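Local coordinates for protein transcriptional regulator, MarR family (Bacillus cereus, PDB 4XRF) that probably binds DNA through a winged helix-turn-helix domain and regulates transcription, as other MarR-family factors do, at residues Y45-A50 and I90-K95. Residues are numbered along the deposited sequence; the frame is centred on the assembly and turned at random.
With PO4 (phosphate ion), chain D.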
# COMPACT_ATOMS: atom_id res chain seq x y z
N TYR A 45 21.16 1.90 -24.51
CA TYR A 45 22.57 1.55 -24.61
C TYR A 45 22.83 0.12 -25.10
O TYR A 45 23.98 -0.27 -25.26
CB TYR A 45 23.25 1.75 -23.26
CG TYR A 45 23.28 3.19 -22.80
CD1 TYR A 45 24.24 4.09 -23.30
CD2 TYR A 45 22.39 3.64 -21.84
CE1 TYR A 45 24.28 5.41 -22.87
CE2 TYR A 45 22.42 4.96 -21.41
CZ TYR A 45 23.37 5.84 -21.92
OH TYR A 45 23.38 7.14 -21.47
N GLY A 46 21.77 -0.66 -25.32
CA GLY A 46 21.94 -2.08 -25.67
C GLY A 46 22.43 -2.85 -24.45
O GLY A 46 22.33 -2.35 -23.31
N ALA A 47 22.96 -4.06 -24.69
CA ALA A 47 23.50 -4.93 -23.64
C ALA A 47 24.46 -4.19 -22.71
O ALA A 47 25.43 -3.56 -23.16
CB ALA A 47 24.21 -6.14 -24.26
N SER A 48 24.22 -4.30 -21.40
CA SER A 48 25.02 -3.60 -20.40
C SER A 48 25.34 -4.49 -19.20
O SER A 48 24.60 -5.42 -18.90
CB SER A 48 24.26 -2.35 -19.92
OG SER A 48 23.62 -1.67 -21.00
N ARG A 49 26.44 -4.18 -18.50
CA ARG A 49 26.77 -4.83 -17.24
C ARG A 49 25.72 -4.59 -16.17
O ARG A 49 25.16 -3.48 -16.08
CB ARG A 49 28.15 -4.38 -16.72
CG ARG A 49 29.34 -4.96 -17.48
CD ARG A 49 30.66 -4.48 -16.87
NE ARG A 49 30.78 -3.04 -17.04
CZ ARG A 49 31.38 -2.21 -16.20
NH1 ARG A 49 31.93 -2.65 -15.06
NH2 ARG A 49 31.43 -0.92 -16.49
N ALA A 50 25.47 -5.62 -15.36
CA ALA A 50 24.53 -5.53 -14.25
C ALA A 50 25.02 -4.49 -13.24
O ALA A 50 24.23 -3.77 -12.66
CB ALA A 50 24.35 -6.89 -13.57
N ILE A 90 26.38 -9.77 -17.94
CA ILE A 90 25.77 -8.89 -18.93
C ILE A 90 24.24 -9.11 -19.01
O ILE A 90 23.77 -10.25 -19.07
CB ILE A 90 26.36 -9.12 -20.34
CG1 ILE A 90 27.89 -9.12 -20.32
CG2 ILE A 90 25.79 -8.11 -21.33
CD1 ILE A 90 28.52 -7.80 -19.95
N ILE A 91 23.50 -8.00 -19.03
CA ILE A 91 22.05 -8.01 -19.19
C ILE A 91 21.68 -7.42 -20.55
O ILE A 91 22.24 -6.41 -20.99
CB ILE A 91 21.33 -7.23 -18.05
CG1 ILE A 91 21.91 -7.57 -16.67
CG2 ILE A 91 19.82 -7.45 -18.11
CD1 ILE A 91 21.91 -9.04 -16.31
N GLU A 92 20.73 -8.07 -21.21
CA GLU A 92 20.36 -7.74 -22.57
C GLU A 92 18.85 -7.85 -22.74
O GLU A 92 18.24 -8.80 -22.28
CB GLU A 92 21.02 -8.73 -23.51
CG GLU A 92 20.84 -8.39 -24.96
CD GLU A 92 21.68 -9.28 -25.86
OE1 GLU A 92 21.30 -10.45 -26.08
OE2 GLU A 92 22.72 -8.79 -26.33
N LEU A 93 18.27 -6.89 -23.46
CA LEU A 93 16.85 -6.90 -23.82
C LEU A 93 16.57 -8.07 -24.76
O LEU A 93 17.35 -8.34 -25.67
CB LEU A 93 16.55 -5.58 -24.52
CG LEU A 93 15.31 -4.75 -24.29
CD1 LEU A 93 14.92 -4.62 -22.82
CD2 LEU A 93 15.56 -3.40 -24.94
N THR A 94 15.48 -8.81 -24.53
CA THR A 94 15.05 -9.80 -25.53
C THR A 94 14.15 -9.11 -26.56
O THR A 94 13.79 -7.94 -26.39
CB THR A 94 14.33 -11.01 -24.91
OG1 THR A 94 13.16 -10.57 -24.21
CG2 THR A 94 15.24 -11.76 -23.94
N LYS A 95 13.80 -9.82 -27.63
CA LYS A 95 12.80 -9.34 -28.58
C LYS A 95 11.48 -8.95 -27.86
O LYS A 95 10.94 -7.88 -28.11
CB LYS A 95 12.54 -10.36 -29.70
P PO4 D . 33.63 -0.55 -12.71
O1 PO4 D . 34.83 -0.98 -13.45
O2 PO4 D . 34.01 -0.14 -11.28
O3 PO4 D . 32.95 0.58 -13.40
O4 PO4 D . 32.64 -1.75 -12.58
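Ile90 lies across the base of Arg49, the two side chains crossing obliquely with Ile90 CD1 3.9 Å from Arg49 CG. They share one face of the small antiparallel sheet of a MarR-type winged helix domain. Here the short edge strand 48-49 pairs with 89-93, the central strand, which hydrogen-bonds on its other edge to 77-81. The second branch of Ile90, CG2, is anti to its backbone N and meets Ala47 CB at 3.9 Å. Ala47 CB also sits beside the extended side chain of Glu92, touching CG and OE2.

Ser48 and Ile91 form the hydrogen-bonded pair. Ser48 N donates to Ile91 O at 2.9 Å, nearly along the C=O axis. Ile91 N donates to Ser48 O at 2.8 Å, almost straight at 172° and in the carbonyl plane. Ile91 O also receives a CA-H contact from Ala47. On the opposite face, Ile91 is buried against Leu42 and Leu53, and its CG1 meets Ala50 CB at 4.0 Å. The strand is thereby packed against helices 33-45 and 50-57.

Gly46 leaves helix 33-45 with a positive phi (71°) that a residue without a side chain adopts easily. Ser48 OG donates back to Gly46 O at 2.7 Å, from above the carbonyl plane, linking the first strand residue to the residue that leaves the helix. Arg49 ends the strand as the N-cap residue of helix 50-57. Its chain bends at chi3 (-66°), and the guanidinium at its end meets a phosphate ion, probably from the crystallisation liquor, at its edge, where Arg49 NH1 donates to PO4 O4 at 2.7 Å.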